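Local coordinates for protein prolyl-ACP dehydrogenase (Oscillatoria sp., PDB 4IRN) that oxidises prolyl groups carried on an acyl carrier protein, using FAD, in the biosynthesis of the cyanotoxin anatoxin-a, at residues K184-G189 against N253-A258; I204-I209 against L218-I223; E292-Q297 against T384-E389; V323-R328 against C368-E373. All coordinates share one frame; numbering follows the deposited sequence.

Contact 1 of 4, residues K184-G189 against N253-A258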
# COMPACT_ATOMS: atom_id res chain seq x y z
N LYS A 184 54.47 -6.50 6.61
CA LYS A 184 53.56 -5.50 6.05
C LYS A 184 52.62 -6.06 4.99
O LYS A 184 52.73 -7.23 4.63
CB LYS A 184 54.33 -4.27 5.53
CG LYS A 184 55.32 -4.58 4.41
CD LYS A 184 56.10 -3.35 4.00
CE LYS A 184 57.14 -3.77 2.98
NZ LYS A 184 57.74 -2.68 2.17
N TYR A 185 51.67 -5.23 4.52
CA TYR A 185 50.67 -5.56 3.51
C TYR A 185 50.59 -4.44 2.47
O TYR A 185 50.62 -3.26 2.84
CB TYR A 185 49.28 -5.76 4.13
CG TYR A 185 49.11 -7.05 4.90
CD1 TYR A 185 49.37 -7.11 6.27
CD2 TYR A 185 48.61 -8.19 4.28
CE1 TYR A 185 49.17 -8.29 6.99
CE2 TYR A 185 48.41 -9.38 5.00
CZ TYR A 185 48.69 -9.42 6.36
OH TYR A 185 48.50 -10.57 7.07
N ILE A 186 50.48 -4.80 1.19
CA ILE A 186 50.37 -3.85 0.10
C ILE A 186 48.92 -3.86 -0.38
O ILE A 186 48.45 -4.86 -0.94
CB ILE A 186 51.35 -4.13 -1.07
CG1 ILE A 186 52.78 -4.59 -0.64
CG2 ILE A 186 51.28 -3.06 -2.16
CD1 ILE A 186 53.66 -3.76 0.24
N LEU A 187 48.21 -2.74 -0.14
CA LEU A 187 46.80 -2.59 -0.51
C LEU A 187 46.58 -1.82 -1.80
O LEU A 187 47.15 -0.73 -1.99
CB LEU A 187 45.98 -2.00 0.64
CG LEU A 187 45.39 -3.00 1.62
CD1 LEU A 187 46.40 -3.40 2.69
CD2 LEU A 187 44.15 -2.43 2.29
N ASN A 188 45.77 -2.39 -2.69
CA ASN A 188 45.40 -1.82 -3.99
C ASN A 188 43.92 -2.06 -4.25
O ASN A 188 43.43 -3.18 -4.06
CB ASN A 188 46.26 -2.43 -5.11
CG ASN A 188 47.64 -1.85 -5.19
OD1 ASN A 188 47.85 -0.77 -5.75
ND2 ASN A 188 48.62 -2.55 -4.62
N GLY A 189 43.22 -1.01 -4.65
CA GLY A 189 41.78 -1.06 -4.92
C GLY A 189 41.09 0.28 -4.97
O GLY A 189 41.73 1.33 -4.85
N ASN A 253 49.17 1.01 -3.90
CA ASN A 253 50.31 0.41 -3.18
C ASN A 253 50.46 0.98 -1.76
O ASN A 253 51.55 1.35 -1.32
CB ASN A 253 51.63 0.48 -3.98
CG ASN A 253 51.55 -0.25 -5.29
OD1 ASN A 253 51.55 -1.49 -5.34
ND2 ASN A 253 51.48 0.51 -6.38
N CYS A 254 49.33 1.06 -1.07
CA CYS A 254 49.20 1.56 0.28
C CYS A 254 49.77 0.52 1.26
O CYS A 254 49.23 -0.58 1.37
CB CYS A 254 47.74 1.88 0.57
SG CYS A 254 47.48 3.11 1.86
N GLU A 255 50.90 0.86 1.92
CA GLU A 255 51.55 -0.02 2.88
C GLU A 255 50.99 0.12 4.29
O GLU A 255 50.83 1.24 4.78
CB GLU A 255 53.07 0.19 2.91
CG GLU A 255 53.80 -0.49 1.77
CD GLU A 255 55.31 -0.45 1.83
OE1 GLU A 255 55.87 0.35 2.62
OE2 GLU A 255 55.95 -1.19 1.05
N VAL A 256 50.72 -1.02 4.94
CA VAL A 256 50.21 -1.10 6.30
C VAL A 256 50.86 -2.27 7.07
O VAL A 256 51.04 -3.35 6.51
CB VAL A 256 48.65 -1.09 6.36
CG1 VAL A 256 48.03 -2.37 5.78
CG2 VAL A 256 48.14 -0.83 7.76
N SER A 257 51.25 -2.03 8.33
CA SER A 257 51.86 -3.03 9.19
C SER A 257 50.86 -4.13 9.57
O SER A 257 49.66 -3.86 9.65
CB SER A 257 52.39 -2.36 10.46
OG SER A 257 52.96 -3.29 11.37
N ALA A 258 51.36 -5.35 9.83
CA ALA A 258 50.52 -6.48 10.26
C ALA A 258 49.90 -6.22 11.64
O ALA A 258 48.92 -6.86 12.01
CB ALA A 258 51.34 -7.76 10.28
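Leu187 pairs with Cys254, and Tyr185 with Val256, as antiparallel hydrogen-bonded pairs whose four backbone bonds tie 184-189 to 254-257. The straightest runs from Leu187 N to Cys254 O, 2.8 Å at 168°. Between these pairs the side chains sort by chemistry. On the face of Leu187 and Val256, Leu187 CD1 meets Val256 CG1 at 3.6 Å, and Val256 CG1 also lies 4.0 Å from Tyr185 CB; beta-branched valine suits an extended strand. On the other face, Ile186 and Glu255 run alongside each other, with Ile186 CD1 3.6 Å from Glu255 CG, while Lys184 reaches over with its extended chain to place NZ 2.6 Å from Glu255 OE2, a salt bridge made from above the carboxylate plane. At the far end, Asn253 and Cys254 both face Leu187 in a G1 beta bulge. Asn253 takes a left-handed backbone (phi 55°), which asparagine tolerates well. Asn188 holds it twice: its OD1 accepts Asn253 N at 2.9 Å, and its ND2 gives a bond to Asn253 OD1 at 3.2 Å, the two amide planes standing 78° apart.

Further out, the Tyr185 hydroxyl is hydrogen-bonded to Glu265 and Arg261, while Leu187 and Val256 press on Ile223 of strand 218-224. Leu187, Val256, Cys254 and the Tyr185 ring turn inward, whereas the other face mixes Ile186 with ions and amides, which water can also solvate.

Contact 2 of 4, residues I204-I209 against L218-I223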
# COMPACT_ATOMS: atom_id res chain seq x y z
N ILE A 204 38.91 2.27 8.27
CA ILE A 204 38.62 0.85 8.48
C ILE A 204 38.35 0.27 7.07
O ILE A 204 37.29 0.53 6.49
CB ILE A 204 37.46 0.61 9.49
CG1 ILE A 204 37.67 1.35 10.85
CG2 ILE A 204 37.14 -0.88 9.69
CD1 ILE A 204 38.95 1.03 11.66
N ILE A 205 39.31 -0.45 6.52
CA ILE A 205 39.27 -0.98 5.16
C ILE A 205 39.10 -2.49 5.07
O ILE A 205 39.83 -3.23 5.70
CB ILE A 205 40.47 -0.44 4.34
CG1 ILE A 205 40.60 1.10 4.53
CG2 ILE A 205 40.43 -0.89 2.88
CD1 ILE A 205 41.15 1.93 3.43
N PHE A 206 38.14 -2.92 4.24
CA PHE A 206 37.82 -4.32 3.98
C PHE A 206 38.47 -4.74 2.67
O PHE A 206 38.11 -4.22 1.62
CB PHE A 206 36.30 -4.56 4.01
CG PHE A 206 35.76 -4.53 5.42
CD1 PHE A 206 35.38 -3.32 6.02
CD2 PHE A 206 35.64 -5.70 6.16
CE1 PHE A 206 34.92 -3.29 7.35
CE2 PHE A 206 35.16 -5.66 7.48
CZ PHE A 206 34.81 -4.46 8.06
N ALA A 207 39.47 -5.61 2.75
CA ALA A 207 40.25 -6.10 1.60
C ALA A 207 40.32 -7.64 1.56
O ALA A 207 39.77 -8.30 2.45
CB ALA A 207 41.65 -5.50 1.64
N THR A 208 40.98 -8.20 0.53
CA THR A 208 41.15 -9.65 0.38
C THR A 208 42.62 -10.06 0.23
O THR A 208 43.36 -9.42 -0.52
CB THR A 208 40.18 -10.24 -0.68
OG1 THR A 208 40.25 -11.66 -0.66
CG2 THR A 208 40.43 -9.71 -2.09
N ILE A 209 43.04 -11.11 0.96
CA ILE A 209 44.42 -11.62 0.88
C ILE A 209 44.61 -12.42 -0.42
O ILE A 209 45.70 -12.39 -1.00
CB ILE A 209 44.88 -12.39 2.14
CG1 ILE A 209 43.85 -13.47 2.56
CG2 ILE A 209 45.18 -11.41 3.27
CD1 ILE A 209 44.42 -14.65 3.31
N LEU A 218 38.55 -12.51 2.96
CA LEU A 218 38.25 -11.17 3.47
C LEU A 218 39.01 -10.84 4.76
O LEU A 218 38.98 -11.61 5.70
CB LEU A 218 36.72 -11.01 3.69
CG LEU A 218 35.91 -10.44 2.51
CD1 LEU A 218 35.72 -11.46 1.44
CD2 LEU A 218 34.54 -10.02 2.96
N THR A 219 39.71 -9.68 4.78
CA THR A 219 40.51 -9.22 5.92
C THR A 219 40.36 -7.70 6.10
O THR A 219 40.24 -6.98 5.10
CB THR A 219 41.99 -9.68 5.74
OG1 THR A 219 42.03 -11.06 5.35
CG2 THR A 219 42.83 -9.50 6.99
N THR A 220 40.36 -7.21 7.36
CA THR A 220 40.21 -5.79 7.72
C THR A 220 41.56 -5.17 8.11
O THR A 220 42.36 -5.80 8.80
CB THR A 220 39.17 -5.63 8.82
OG1 THR A 220 38.07 -6.51 8.57
CG2 THR A 220 38.67 -4.19 8.96
N PHE A 221 41.79 -3.91 7.68
CA PHE A 221 43.02 -3.13 7.94
C PHE A 221 42.69 -1.72 8.41
O PHE A 221 41.72 -1.11 7.94
CB PHE A 221 43.91 -3.08 6.69
CG PHE A 221 44.33 -4.44 6.19
CD1 PHE A 221 45.46 -5.07 6.69
CD2 PHE A 221 43.58 -5.10 5.22
CE1 PHE A 221 45.84 -6.34 6.25
CE2 PHE A 221 43.94 -6.38 4.79
CZ PHE A 221 45.08 -6.99 5.30
N MET A 222 43.49 -1.20 9.37
CA MET A 222 43.33 0.15 9.92
C MET A 222 44.45 1.02 9.40
O MET A 222 45.61 0.83 9.77
CB MET A 222 43.31 0.13 11.45
CG MET A 222 42.19 -0.71 12.02
SD MET A 222 42.15 -0.79 13.81
CE MET A 222 43.53 -1.85 14.11
N ILE A 223 44.12 1.93 8.47
CA ILE A 223 45.10 2.79 7.85
C ILE A 223 44.88 4.23 8.29
O ILE A 223 43.77 4.76 8.14
CB ILE A 223 45.11 2.59 6.30
CG1 ILE A 223 45.35 1.09 5.93
CG2 ILE A 223 46.16 3.47 5.63
CD1 ILE A 223 44.88 0.65 4.54
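Ile205 and Phe221, a hydrogen-bonded antiparallel pair, together with Thr220 have the most surface buried where strands 204-208 and 218-223 meet. Ile205 N gives a nearly straight bond to Phe221 O, 2.9 Å at 173°, and Phe221 N returns one to Ile205 O. Two further bonds join Ala207 and Thr219. From Ile205, CD1 reaches along its face to Ile223 CD1 at 4.1 Å. The Phe221 ring shares that face and offers its edge to Ala207, with CE2 4.0 Å from Ala207 CB; the small methyl leaves room for so broad a neighbour.

Thr220 works on the other face. Its CG2 sits over one face of the Phe206 ring, 4.1 Å from the centroid, in a CH-pi contact, and Thr220 CG2 also lies 3.7 Å from Ile204 CG2. With CG2 anti to the backbone N (chi1 -40°, measured to OG1), the methyl is brought against both side chains. Next along, Ile204 CD1 and Met222 CG lie 3.7 Å apart, the two chains side by side.

The hairpin belongs to the beta-rich middle domain of the acyl-CoA dehydrogenase fold. Strand 158-161 flanks 204-208, and strand 261-262 flanks 218-223. Phe206 packs on His160 and Ala162, both FAD-binding residues, and meets Phe272 of helix 268-282 edge-to-face. The face of Ile205 and Phe221 instead turns to strands 184-191 and 249-257.

Contact 3 of 4, residues E292-Q297 against T384-E389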
# COMPACT_ATOMS: atom_id res chain seq x y z
N GLU A 292 9.44 11.65 15.82
CA GLU A 292 8.69 12.18 16.96
C GLU A 292 8.53 13.70 16.83
O GLU A 292 7.45 14.21 17.10
CB GLU A 292 9.36 11.81 18.30
CG GLU A 292 8.45 11.96 19.51
CD GLU A 292 9.06 11.54 20.84
OE1 GLU A 292 9.46 10.36 20.97
OE2 GLU A 292 9.12 12.39 21.76
N ARG A 293 9.61 14.40 16.38
CA ARG A 293 9.59 15.86 16.18
C ARG A 293 8.61 16.26 15.08
O ARG A 293 7.81 17.18 15.30
CB ARG A 293 11.00 16.44 15.91
CG ARG A 293 11.00 17.98 15.79
CD ARG A 293 12.37 18.59 15.59
NE ARG A 293 12.94 18.25 14.29
CZ ARG A 293 13.98 17.44 14.11
NH1 ARG A 293 14.57 16.87 15.15
NH2 ARG A 293 14.42 17.19 12.89
N LEU A 294 8.64 15.57 13.94
CA LEU A 294 7.73 15.83 12.81
C LEU A 294 6.28 15.53 13.11
O LEU A 294 5.41 16.17 12.56
CB LEU A 294 8.16 15.10 11.53
CG LEU A 294 9.61 15.26 11.03
CD1 LEU A 294 9.85 14.36 9.85
CD2 LEU A 294 9.95 16.72 10.71
N LEU A 295 6.01 14.54 13.98
CA LEU A 295 4.64 14.21 14.39
C LEU A 295 4.04 15.35 15.20
O LEU A 295 2.94 15.80 14.87
CB LEU A 295 4.57 12.86 15.17
CG LEU A 295 3.22 12.44 15.80
CD1 LEU A 295 2.08 12.39 14.76
CD2 LEU A 295 3.35 11.11 16.49
N GLU A 296 4.78 15.83 16.23
CA GLU A 296 4.33 16.93 17.09
C GLU A 296 4.19 18.24 16.30
O GLU A 296 3.26 19.03 16.55
CB GLU A 296 5.24 17.13 18.32
CG GLU A 296 5.47 15.93 19.23
CD GLU A 296 6.42 16.15 20.40
OE1 GLU A 296 7.07 17.22 20.47
OE2 GLU A 296 6.58 15.21 21.21
N GLN A 297 5.09 18.47 15.35
CA GLN A 297 5.09 19.65 14.48
C GLN A 297 3.88 19.63 13.56
O GLN A 297 3.25 20.68 13.34
CB GLN A 297 6.36 19.72 13.64
CG GLN A 297 7.45 20.52 14.34
CD GLN A 297 8.74 20.62 13.58
OE1 GLN A 297 8.83 20.30 12.38
NE2 GLN A 297 9.79 21.04 14.27
N THR A 384 10.61 26.24 5.08
CA THR A 384 9.76 25.45 5.98
C THR A 384 10.57 24.29 6.63
O THR A 384 10.25 23.88 7.74
CB THR A 384 8.47 25.02 5.24
OG1 THR A 384 7.84 26.18 4.69
CG2 THR A 384 7.46 24.32 6.14
N GLU A 385 11.61 23.81 5.92
CA GLU A 385 12.59 22.78 6.31
C GLU A 385 12.10 21.33 6.32
O GLU A 385 12.91 20.43 6.57
CB GLU A 385 13.34 23.13 7.62
CG GLU A 385 14.05 24.48 7.62
CD GLU A 385 14.21 25.11 8.98
OE1 GLU A 385 13.18 25.38 9.64
OE2 GLU A 385 15.37 25.41 9.36
N LEU A 386 10.80 21.10 6.03
CA LEU A 386 10.23 19.74 5.99
C LEU A 386 10.74 18.97 4.78
O LEU A 386 10.84 17.74 4.81
CB LEU A 386 8.69 19.77 6.01
CG LEU A 386 8.03 20.30 7.28
CD1 LEU A 386 6.59 20.56 7.04
CD2 LEU A 386 8.20 19.34 8.44
N GLU A 387 11.04 19.72 3.69
CA GLU A 387 11.53 19.18 2.42
C GLU A 387 12.91 18.52 2.61
O GLU A 387 13.12 17.41 2.12
CB GLU A 387 11.50 20.26 1.31
CG GLU A 387 12.45 21.44 1.48
CD GLU A 387 13.71 21.39 0.63
OE1 GLU A 387 13.74 20.59 -0.33
OE2 GLU A 387 14.66 22.15 0.92
N ARG A 388 13.82 19.18 3.37
CA ARG A 388 15.16 18.69 3.68
C ARG A 388 15.05 17.36 4.45
O ARG A 388 15.79 16.42 4.15
CB ARG A 388 15.94 19.73 4.49
CG ARG A 388 17.33 19.26 4.93
CD ARG A 388 18.12 20.32 5.69
NE ARG A 388 17.51 20.67 6.97
CZ ARG A 388 16.98 21.86 7.25
NH1 ARG A 388 16.99 22.83 6.34
NH2 ARG A 388 16.45 22.10 8.44
N GLU A 389 14.11 17.28 5.42
CA GLU A 389 13.85 16.09 6.23
C GLU A 389 13.62 14.87 5.33
O GLU A 389 14.25 13.83 5.57
CB GLU A 389 12.65 16.30 7.18
CG GLU A 389 12.84 17.40 8.22
CD GLU A 389 13.94 17.21 9.26
OE1 GLU A 389 14.36 16.05 9.49
OE2 GLU A 389 14.37 18.22 9.86
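Leu294 of helix 285-304 makes the tight part of this contact, setting its CD2 methyl against two side chains of the 386-389 turn. It lies 3.9 Å from Leu386 CD2 and, at the same distance of 3.9 Å, from Glu389 CG. The two leucines slide past each other in opposite directions; leucine's apolar branch suits this buried spot. Beside this apolar patch Arg293 crosses Glu389 at about a right angle. The Arg293 chain leaves its helix with CG trans to the main-chain N (chi1 -176°) and then bends at chi3, which carries NH2 to Glu389 OE2 at 3.2 Å. The oxygen lies close to the guanidinium plane, while the nitrogen approaches from above the carboxylate plane. The bond is bent, 142° at the hydrogen. Both charged ends are buried and have other partners: Arg293 NH1 donates to the carbonyl oxygens of Gly112 and Tyr113, and Glu389 OE1 is met by the amide of Asn118, so neither long polar chain depends on this bridge alone.

Packing is looser at the partly exposed Gln297, whose OE1 comes no nearer than 4.1 Å to Leu386 CD2. Close by, Glu385 occupies the N-cap position of the short helix, and its carboxylate OE2 makes a long ion pair with Arg388 NH2, 3.6 Å away, within the same turn. The contact joins two helices of the alpha-helical C-terminal domain of the acyl-CoA dehydrogenase fold, where Cys368 and Ile372 of helix 350-375 close over Leu294, Glu389 and Leu386.

Contact 4 of 4, residues V323-R328 against C368-E373. With FAD (flavin-adenine dinucleotide), chain J.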
# COMPACT_ATOMS: atom_id res chain seq x y z
N VAL A 323 -2.40 9.67 12.42
CA VAL A 323 -2.68 8.35 13.02
C VAL A 323 -1.64 7.36 12.45
O VAL A 323 -1.04 6.60 13.22
CB VAL A 323 -4.15 7.90 12.79
CG1 VAL A 323 -4.38 6.48 13.32
CG2 VAL A 323 -5.14 8.87 13.43
N GLU A 324 -1.35 7.44 11.13
CA GLU A 324 -0.34 6.60 10.47
C GLU A 324 1.07 6.93 10.97
O GLU A 324 1.88 6.03 11.19
CB GLU A 324 -0.42 6.70 8.94
CG GLU A 324 -1.64 6.02 8.32
CD GLU A 324 -1.73 4.51 8.44
OE1 GLU A 324 -0.67 3.84 8.51
OE2 GLU A 324 -2.86 3.98 8.43
N MET A 325 1.35 8.23 11.18
CA MET A 325 2.62 8.72 11.73
C MET A 325 2.83 8.18 13.14
O MET A 325 3.94 7.78 13.48
CB MET A 325 2.69 10.26 11.71
CG MET A 325 3.08 10.84 10.37
SD MET A 325 3.02 12.65 10.33
CE MET A 325 4.65 13.02 10.80
N LYS A 326 1.75 8.14 13.95
CA LYS A 326 1.74 7.61 15.32
C LYS A 326 2.04 6.10 15.35
O LYS A 326 2.92 5.68 16.09
CB LYS A 326 0.42 7.96 16.05
CG LYS A 326 0.34 7.47 17.51
CD LYS A 326 1.38 8.10 18.44
CE LYS A 326 1.30 7.52 19.83
NZ LYS A 326 2.35 8.08 20.72
N LEU A 327 1.32 5.31 14.52
CA LEU A 327 1.52 3.85 14.41
C LEU A 327 2.97 3.54 14.03
O LEU A 327 3.59 2.70 14.69
CB LEU A 327 0.55 3.21 13.39
CG LEU A 327 -0.95 3.19 13.75
CD1 LEU A 327 -1.78 3.04 12.51
CD2 LEU A 327 -1.28 2.07 14.71
N ARG A 328 3.51 4.24 13.01
CA ARG A 328 4.88 4.06 12.55
C ARG A 328 5.92 4.39 13.62
O ARG A 328 6.89 3.64 13.76
CB ARG A 328 5.14 4.87 11.28
CG ARG A 328 4.60 4.19 10.06
CD ARG A 328 5.14 4.77 8.80
NE ARG A 328 4.03 4.97 7.89
CZ ARG A 328 3.45 6.13 7.66
NH1 ARG A 328 3.89 7.23 8.25
NH2 ARG A 328 2.41 6.21 6.85
N CYS A 368 7.82 11.57 6.53
CA CYS A 368 8.34 12.84 6.00
C CYS A 368 7.45 13.33 4.87
O CYS A 368 7.10 14.51 4.83
CB CYS A 368 9.78 12.68 5.52
SG CYS A 368 11.00 12.65 6.86
N LEU A 369 7.07 12.41 3.96
CA LEU A 369 6.20 12.66 2.82
C LEU A 369 4.83 13.18 3.29
O LEU A 369 4.32 14.16 2.74
CB LEU A 369 6.07 11.37 1.99
CG LEU A 369 5.22 11.41 0.72
CD1 LEU A 369 5.89 12.24 -0.36
CD2 LEU A 369 4.94 10.00 0.19
N GLU A 370 4.28 12.55 4.34
CA GLU A 370 2.99 12.89 4.95
C GLU A 370 3.02 14.24 5.67
O GLU A 370 2.04 14.98 5.61
CB GLU A 370 2.53 11.78 5.89
CG GLU A 370 2.04 10.54 5.16
CD GLU A 370 1.62 9.36 6.01
OE1 GLU A 370 1.84 9.40 7.25
OE2 GLU A 370 1.10 8.38 5.44
N ALA A 371 4.14 14.58 6.34
CA ALA A 371 4.32 15.86 7.02
C ALA A 371 4.25 17.01 6.00
O ALA A 371 3.62 18.03 6.28
CB ALA A 371 5.66 15.88 7.74
N ILE A 372 4.86 16.81 4.81
CA ILE A 372 4.83 17.77 3.70
C ILE A 372 3.38 17.89 3.18
O ILE A 372 2.92 19.01 2.90
CB ILE A 372 5.85 17.37 2.59
CG1 ILE A 372 7.31 17.44 3.11
CG2 ILE A 372 5.67 18.23 1.31
CD1 ILE A 372 8.31 16.65 2.33
N GLU A 373 2.66 16.75 3.10
CA GLU A 373 1.26 16.70 2.63
C GLU A 373 0.33 17.49 3.54
O GLU A 373 -0.44 18.30 3.04
CB GLU A 373 0.78 15.26 2.48
CG GLU A 373 1.34 14.55 1.26
CD GLU A 373 1.25 13.03 1.30
OE1 GLU A 373 0.59 12.48 2.21
OE2 GLU A 373 1.86 12.38 0.42
PA FAD J . -4.41 24.12 2.54
O1A FAD J . -5.75 24.68 2.23
O2A FAD J . -3.48 24.91 3.48
O5B FAD J . -4.53 22.61 3.04
C5B FAD J . -3.91 22.18 4.27
C4B FAD J . -4.03 20.68 4.22
O4B FAD J . -5.34 20.29 4.67
C3B FAD J . -3.83 20.10 2.82
O3B FAD J . -2.73 19.20 2.82
C2B FAD J . -5.15 19.43 2.44
O2B FAD J . -4.89 18.08 2.10
C1B FAD J . -5.98 19.44 3.73
N9A FAD J . -7.35 19.89 3.56
C8A FAD J . -7.79 21.19 3.46
N7A FAD J . -9.08 21.31 3.24
C5A FAD J . -9.53 19.99 3.18
C6A FAD J . -10.81 19.42 2.98
N6A FAD J . -11.90 20.13 2.71
N1A FAD J . -10.90 18.08 3.01
C2A FAD J . -9.80 17.36 3.22
N3A FAD J . -8.55 17.78 3.42
C4A FAD J . -8.47 19.11 3.39
N1 FAD J . -2.18 29.06 -6.91
C2 FAD J . -2.59 30.05 -7.79
O2 FAD J . -3.66 30.63 -7.65
N3 FAD J . -1.80 30.42 -8.86
C4 FAD J . -0.57 29.87 -9.16
O4 FAD J . 0.06 30.27 -10.14
C4X FAD J . -0.12 28.82 -8.23
N5 FAD J . 1.05 28.27 -8.43
C5X FAD J . 1.49 27.31 -7.52
C6 FAD J . 2.73 26.71 -7.74
C7 FAD J . 3.23 25.74 -6.88
C7M FAD J . 4.55 25.08 -7.18
C8 FAD J . 2.47 25.36 -5.75
C8M FAD J . 2.96 24.32 -4.77
C9 FAD J . 1.23 25.96 -5.53
C9A FAD J . 0.72 26.93 -6.40
N10 FAD J . -0.54 27.55 -6.21
C10 FAD J . -0.99 28.48 -7.11
C1' FAD J . -1.32 27.24 -4.99
C2' FAD J . -1.73 25.78 -4.98
O2' FAD J . -2.88 25.58 -5.81
C3' FAD J . -1.97 25.29 -3.55
O3' FAD J . -0.98 24.33 -3.17
C4' FAD J . -3.37 24.75 -3.28
O4' FAD J . -4.25 25.86 -3.45
C5' FAD J . -3.49 24.20 -1.87
O5' FAD J . -2.83 25.20 -1.06
P FAD J . -2.63 25.00 0.47
O1P FAD J . -1.60 24.00 0.80
O2P FAD J . -2.61 26.46 0.86
O3P FAD J . -3.94 24.28 1.06
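Arg328 and Glu370 carry the ionic part of this contact, coming from opposite directions, one on each helix. The guanidinium grips end-on, two nitrogens to two oxygens: Arg328 NH2 binds Glu370 OE2 at 2.9 Å and Arg328 NH1 binds Glu370 OE1 at 3.1 Å, with a weak third bond from NH2 to OE1. Both oxygens lie near the guanidinium plane, but the carboxylate is turned 53° against it, so each oxygen is approached from above the carboxylate plane. Glu370 is extended beyond CG, the shape that spans the gap between helices. Arg328 NH1 also bonds to Ser367 OG of helix 350-375, and from its own helix the carbonyl oxygen of Glu324 lies over one guanidinium face.

The helices run antiparallel, their axes 10.5 Å apart and 156° between directions, as in the helical C-terminal bundle of acyl-CoA dehydrogenases. Apolar packing is light here: Met325, bent at chi3, brings CE to Ala371 CB at 4.3 Å. Its CG passes Glu370 OE1 at 3.7 Å, the side chains sliding by in opposite directions. Flexible methionine can adapt its end to the surface that small alanine leaves.

Other partners come from outside the pair of helices. Glu324 CB lies against Glu370 OE1, but its carboxylate turns away to a salt bridge with Arg407 of the third subunit. Glu373 faces the adenosine ribose of FAD with its carbonyl oxygen, and its carboxylate pairs with Lys321 and with Lys397 of the second subunit.

The contacts form two pairs at opposite sides of the chain's centre. Contacts 1 and 2, centres about 9 Å apart, are facing layers of the beta domain: the Tyr185 ring meets that of Phe221 at a steep angle, with Tyr185 CG 3.6 Å from Phe221 CE1. Contacts 3 and 4, about 10 Å apart between centres, meet where helix 350-375 of contact 4 packs on both helices of contact 3; Leu294 CD1 touches Cys368 SG at 3.6 Å. Contacts 2 and 3 are about 39 Å apart between centres. Each pair approaches a different FAD: the Phe206 side chain of contact 2 comes within about 7 Å of one, whereas Glu373 of contact 4 lines the pocket of another, also bound by the second subunit.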